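Local coordinates for protein putative enoyl-CoA hydratase/isomerase (Acinetobacter baumannii, PDB 3FDU) that probably acts as an enoyl-CoA hydratase or isomerase of the crotonase family, working on the acyl chain of a coenzyme A thioester, at residues A[54-59]-A[103-108]; A[27-32]-A[61-66]. The protein carries 4 engineered substitutions. All coordinates share one frame; numbering follows the deposited sequence.

Interaction 1: A[54-59]-A[103-108]; sequences VLRGAE and IIAVKG
Leu55 is bound to the neighbouring strand through both its N-H and its carbonyl O. Its N donates to Ile103 O at 2.9 Å in a nearly straight bond. Its O receives Ala105 N at 3.2 Å, with the donor tilted slightly from the carbonyl plane. Ile103 O also lies near Val54 CA, and Leu55 O near Ile104 CA, as CA-H...O contacts, so each acceptor serves two donors. Beyond Ala105 the strands part and a water fills the gap: it donates to Ala105 O at 2.8 Å, accepts from Gly57 N, and is weakly approached by Lys107 N. At the end of the strand Arg56 NH1 donates to the carbonyl of the next residue, Gly57 O, at 2.9 Å.

The pairing is parallel, the short axes lying 17° apart, and the chain between the strands carries helices 68-76 and 87-97: a beta-alpha-beta crossover in the central sheet of the crotonase fold. Strand 15-20 flanks 54-57 on its other edge, and 123-126 flanks 103-106.

Residues alternate between the two faces. Leu55 and Ile104 lie side by side, pointing the same way, with Leu55 CD2 4.0 Å from Ile104 CD1; Phe62, Leu118 and Ala121 pack on Ile104 there. Val54, Ile103 and Ala105 face helix 188-200, where branched aliphatic side chains fill the interior and the small methyl of Ala105 lets Tyr189 and Ala192 come close. Arg56 CB rests 4.0 Å from Ala105 CB; its CG sits between the backbone N and carbonyl carbon (chi1 53°), and the extended chain then leads the guanidinium off to a cation-pi contact with Tyr189. Lys107 makes a cation-pi contact with the same tyrosine, its straight aliphatic stem passing Glu59 O with CD at 3.7 Å.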
loop_
_atom_site.group_PDB
_atom_site.type_symbol
_atom_site.label_atom_id
_atom_site.label_comp_id
_atom_site.label_asym_id
_atom_site.label_seq_id
_atom_site.Cartn_x
_atom_site.Cartn_y
_atom_site.Cartn_z
ATOM N N VAL A 54 -21.929 -6.439 11.774
ATOM C CA VAL A 54 -20.896 -5.957 12.697
ATOM C C VAL A 54 -20.461 -7.185 13.447
ATOM O O VAL A 54 -21.307 -7.896 14.005
ATOM C CB VAL A 54 -21.436 -4.945 13.728
ATOM C CG1 VAL A 54 -20.362 -4.616 14.803
ATOM C CG2 VAL A 54 -21.893 -3.610 13.036
ATOM N N LEU A 55 -19.156 -7.418 13.483
ATOM C CA LEU A 55 -18.537 -8.510 14.247
ATOM C C LEU A 55 -17.605 -7.896 15.286
ATOM O O LEU A 55 -16.775 -7.057 14.940
ATOM C CB LEU A 55 -17.698 -9.383 13.294
ATOM C CG LEU A 55 -16.846 -10.510 13.899
ATOM C CD1 LEU A 55 -17.734 -11.559 14.473
ATOM C CD2 LEU A 55 -15.976 -11.119 12.783
ATOM N N ARG A 56 -17.734 -8.317 16.549
ATOM C CA ARG A 56 -16.878 -7.820 17.597
ATOM C C ARG A 56 -16.896 -8.798 18.743
ATOM O O ARG A 56 -17.593 -9.803 18.689
ATOM C CB ARG A 56 -17.385 -6.470 18.106
ATOM C CG ARG A 56 -18.861 -6.506 18.531
ATOM C CD ARG A 56 -19.216 -5.130 19.091
ATOM N NE ARG A 56 -20.619 -4.934 19.414
ATOM C CZ ARG A 56 -21.193 -5.344 20.534
ATOM N NH1 ARG A 56 -20.494 -6.058 21.399
ATOM N NH2 ARG A 56 -22.471 -5.065 20.771
ATOM N N GLY A 57 -16.117 -8.531 19.774
ATOM C CA GLY A 57 -16.337 -9.234 21.036
ATOM C C GLY A 57 -17.580 -8.694 21.759
ATOM O O GLY A 57 -18.044 -7.573 21.496
ATOM N N ALA A 58 -18.085 -9.447 22.720
ATOM C CA ALA A 58 -19.208 -8.999 23.556
ATOM C C ALA A 58 -18.770 -7.946 24.577
ATOM O O ALA A 58 -19.554 -7.063 24.959
ATOM C CB ALA A 58 -19.832 -10.220 24.281
ATOM N N GLU A 59 -17.509 -8.018 25.015
ATOM C CA GLU A 59 -17.071 -7.207 26.153
ATOM C C GLU A 59 -15.733 -6.558 25.921
ATOM O O GLU A 59 -15.588 -5.830 24.941
ATOM C CB GLU A 59 -17.006 -8.076 27.396
ATOM C CG GLU A 59 -18.323 -8.174 28.126
ATOM C CD GLU A 59 -18.437 -7.049 29.141
ATOM O OE1 GLU A 59 -18.023 -5.908 28.801
ATOM O OE2 GLU A 59 -18.920 -7.300 30.275
ATOM N N ILE A 103 -18.230 -4.699 9.234
ATOM C CA ILE A 103 -17.514 -3.811 10.111
ATOM C C ILE A 103 -17.046 -4.621 11.305
ATOM O O ILE A 103 -17.793 -5.454 11.793
ATOM C CB ILE A 103 -18.399 -2.631 10.606
ATOM C CG1 ILE A 103 -19.004 -1.844 9.413
ATOM C CG2 ILE A 103 -17.645 -1.722 11.602
ATOM C CD1 ILE A 103 -20.059 -0.820 9.854
ATOM N N ILE A 104 -15.804 -4.380 11.754
ATOM C CA ILE A 104 -15.261 -5.012 12.950
ATOM C C ILE A 104 -14.920 -3.945 13.988
ATOM O O ILE A 104 -14.377 -2.855 13.671
ATOM C CB ILE A 104 -14.051 -5.919 12.625
ATOM C CG1 ILE A 104 -14.569 -7.123 11.772
ATOM C CG2 ILE A 104 -13.370 -6.411 13.958
ATOM C CD1 ILE A 104 -13.559 -8.227 11.446
ATOM N N ALA A 105 -15.212 -4.240 15.239
ATOM C CA ALA A 105 -14.870 -3.297 16.295
ATOM C C ALA A 105 -13.957 -4.000 17.301
ATOM O O ALA A 105 -14.327 -5.037 17.805
ATOM C CB ALA A 105 -16.178 -2.781 17.027
ATOM N N VAL A 106 -12.802 -3.415 17.615
ATOM C CA VAL A 106 -11.802 -4.113 18.433
ATOM C C VAL A 106 -11.583 -3.397 19.779
ATOM O O VAL A 106 -11.371 -2.189 19.799
ATOM C CB VAL A 106 -10.432 -4.173 17.671
ATOM C CG1 VAL A 106 -9.343 -4.854 18.509
ATOM C CG2 VAL A 106 -10.624 -4.943 16.367
ATOM N N LYS A 107 -11.651 -4.151 20.869
ATOM C CA LYS A 107 -11.194 -3.732 22.207
ATOM C C LYS A 107 -10.272 -4.848 22.694
ATOM O O LYS A 107 -10.438 -6.019 22.303
ATOM C CB LYS A 107 -12.366 -3.650 23.203
ATOM C CG LYS A 107 -13.306 -2.473 23.033
ATOM C CD LYS A 107 -14.397 -2.467 24.110
ATOM C CE LYS A 107 -15.374 -1.412 23.747
ATOM N NZ LYS A 107 -16.461 -1.160 24.774
ATOM N N GLY A 108 -9.296 -4.487 23.515
ATOM C CA GLY A 108 -8.425 -5.463 24.131
ATOM C C GLY A 108 -7.638 -6.338 23.135
ATOM O O GLY A 108 -7.194 -5.870 22.088
HETATM O O HOH W 1 -14.027 -6.499 20.182
#

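Interaction 2: A[27-32]-A[61-66]; sequences NALYGE and DFTAGN
Asn27 reaches across with its amide: ND2 donates to Phe62 O at 3.1 Å, the acceptor lying close to the amide plane, although the nitrogen stands well above the carbonyl plane. With OD1 taken by Arg22 N, the amide is held at both ends. Its backbone has a positive phi (66°), which asparagine tolerates better than most. Asn27 O receives the hydroxyl of Thr63, OG1 at 2.8 Å. The same OG1 accepts from Gly65 N at 3.0 Å, closing an ST turn, and sits anti to its backbone N (chi1 177°), where it can serve both partners.

Ala28 is small enough for its CB to meet Ala64 CB at 4.2 Å. Leu29 N donates to Gly65 O at 2.8 Å, while its side chain crosses that of Thr63 at about a right angle, Leu29 CG coming 3.6 Å from Thr63 OG1. Gly65 adopts backbone angles (phi 98°) that would press a beta carbon onto the carbonyl O of Ala64, so glycine suits the turn. Tyr30 occupies the N-cap position of helix 31-46, and Gly31 N is bound by Asp70.

Asn66, near the end of the loop, has OD1 on Tyr34 OH and ND2 on a glycerol, probably from the crystallisation liquor. In crotonase relatives the backbone N-H at the position matching Asn66 helps form the oxyanion hole for the thioester carbonyl, so this loop pairing probably shapes that site.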
loop_
_atom_site.group_PDB
_atom_site.type_symbol
_atom_site.label_atom_id
_atom_site.label_comp_id
_atom_site.label_asym_id
_atom_site.label_seq_id
_atom_site.Cartn_x
_atom_site.Cartn_y
_atom_site.Cartn_z
ATOM N N ASN A 27 -12.012 -14.983 24.626
ATOM C CA ASN A 27 -12.500 -15.116 23.263
ATOM C C ASN A 27 -11.546 -15.905 22.335
ATOM O O ASN A 27 -11.593 -15.764 21.096
ATOM C CB ASN A 27 -12.821 -13.718 22.693
ATOM C CG ASN A 27 -14.198 -13.208 23.167
ATOM O OD1 ASN A 27 -14.823 -13.852 24.002
ATOM N ND2 ASN A 27 -14.662 -12.047 22.644
ATOM N N ALA A 28 -10.675 -16.719 22.910
ATOM C CA ALA A 28 -9.920 -17.676 22.048
ATOM C C ALA A 28 -10.883 -18.536 21.247
ATOM O O ALA A 28 -11.923 -18.964 21.769
ATOM C CB ALA A 28 -8.910 -18.588 22.872
ATOM N N LEU A 29 -10.539 -18.815 19.986
ATOM C CA LEU A 29 -11.469 -19.551 19.108
ATOM C C LEU A 29 -11.059 -21.012 18.941
ATOM O O LEU A 29 -9.916 -21.293 18.718
ATOM C CB LEU A 29 -11.561 -18.896 17.726
ATOM C CG LEU A 29 -11.946 -17.415 17.833
ATOM C CD1 LEU A 29 -11.841 -16.701 16.486
ATOM C CD2 LEU A 29 -13.388 -17.245 18.416
ATOM N N TYR A 30 -12.026 -21.921 19.066
ATOM C CA TYR A 30 -11.806 -23.346 18.811
ATOM C C TYR A 30 -12.466 -23.756 17.489
ATOM O O TYR A 30 -13.323 -23.039 16.973
ATOM C CB TYR A 30 -12.310 -24.191 20.007
ATOM C CG TYR A 30 -13.754 -23.902 20.466
ATOM C CD1 TYR A 30 -14.813 -24.662 20.004
ATOM C CD2 TYR A 30 -14.029 -22.892 21.365
ATOM C CE1 TYR A 30 -16.117 -24.414 20.420
ATOM C CE2 TYR A 30 -15.346 -22.624 21.793
ATOM C CZ TYR A 30 -16.369 -23.410 21.323
ATOM O OH TYR A 30 -17.658 -23.174 21.731
ATOM N N GLY A 31 -12.092 -24.926 16.973
ATOM C CA GLY A 31 -12.562 -25.458 15.681
ATOM C C GLY A 31 -13.997 -25.133 15.315
ATOM O O GLY A 31 -14.284 -24.452 14.289
ATOM N N GLU A 32 -14.915 -25.623 16.131
ATOM C CA GLU A 32 -16.334 -25.484 15.823
ATOM C C GLU A 32 -16.879 -24.037 15.920
ATOM O O GLU A 32 -17.803 -23.664 15.220
ATOM C CB GLU A 32 -17.153 -26.457 16.681
ATOM C CG GLU A 32 -17.247 -27.892 16.040
ATOM C CD GLU A 32 -18.579 -28.592 16.316
ATOM O OE1 GLU A 32 -18.810 -28.996 17.478
ATOM O OE2 GLU A 32 -19.406 -28.729 15.371
ATOM N N ASP A 61 -12.599 -7.716 25.107
ATOM C CA ASP A 61 -11.617 -8.319 24.154
ATOM C C ASP A 61 -12.255 -8.718 22.828
ATOM O O ASP A 61 -13.431 -9.050 22.774
ATOM C CB ASP A 61 -10.975 -9.584 24.760
ATOM C CG ASP A 61 -10.148 -9.260 25.991
ATOM O OD1 ASP A 61 -9.102 -8.607 25.827
ATOM O OD2 ASP A 61 -10.578 -9.659 27.109
ATOM N N PHE A 62 -11.480 -8.691 21.757
ATOM C CA PHE A 62 -11.990 -9.180 20.489
ATOM C C PHE A 62 -11.727 -10.693 20.366
ATOM O O PHE A 62 -12.653 -11.516 20.388
ATOM C CB PHE A 62 -11.304 -8.425 19.345
ATOM C CG PHE A 62 -11.762 -8.875 17.975
ATOM C CD1 PHE A 62 -13.085 -9.187 17.755
ATOM C CD2 PHE A 62 -10.845 -8.974 16.900
ATOM C CE1 PHE A 62 -13.541 -9.560 16.463
ATOM C CE2 PHE A 62 -11.301 -9.382 15.586
ATOM C CZ PHE A 62 -12.647 -9.671 15.397
ATOM N N THR A 63 -10.463 -11.063 20.283
ATOM C CA THR A 63 -10.071 -12.496 20.344
ATOM C C THR A 63 -8.601 -12.719 20.677
ATOM O O THR A 63 -7.660 -12.048 20.145
ATOM C CB THR A 63 -10.459 -13.301 19.051
ATOM O OG1 THR A 63 -9.989 -14.651 19.154
ATOM C CG2 THR A 63 -9.786 -12.698 17.848
ATOM N N ALA A 64 -8.408 -13.659 21.607
ATOM C CA ALA A 64 -7.070 -14.057 22.026
ATOM C C ALA A 64 -6.412 -14.938 20.951
ATOM O O ALA A 64 -5.277 -15.392 21.102
ATOM C CB ALA A 64 -7.145 -14.843 23.380
ATOM N N GLY A 65 -7.118 -15.199 19.863
ATOM C CA GLY A 65 -6.501 -16.055 18.805
ATOM C C GLY A 65 -6.924 -17.525 18.875
ATOM O O GLY A 65 -7.888 -17.873 19.548
ATOM N N ASN A 66 -6.196 -18.399 18.179
ATOM C CA ASN A 66 -6.524 -19.835 18.163
ATOM C C ASN A 66 -6.408 -20.403 19.596
ATOM O O ASN A 66 -5.427 -20.176 20.253
ATOM C CB ASN A 66 -5.535 -20.565 17.242
ATOM C CG ASN A 66 -5.951 -21.953 16.942
ATOM O OD1 ASN A 66 -7.150 -22.224 16.742
ATOM N ND2 ASN A 66 -4.964 -22.884 16.894
#

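In the fold
The four segments alternate along the chain, 27-32, 54-59, 61-66 and 103-108, and because 61-66 follows 54-59 after a single residue, the loop of interaction 2 leads on from the strand of interaction 1. The two centres lie 12 Å apart, yet the contacts touch. Phe62 joins them on one face of the sheet: its CZ meets Ile104 CG2 at 3.6 Å. Asn27 ND2 packs 3.6 Å from Gly57 CA, where a side chain would intrude, and Asp61 OD1, which accepts a hydrogen bond from Val109 N, packs 3.6 Å from Gly108 CA. Interaction 1 supplies the sheet platform, and interaction 2 the loops at its C-terminal end, where a glycerol held by the Asn66 side chain is consistent with a pocket.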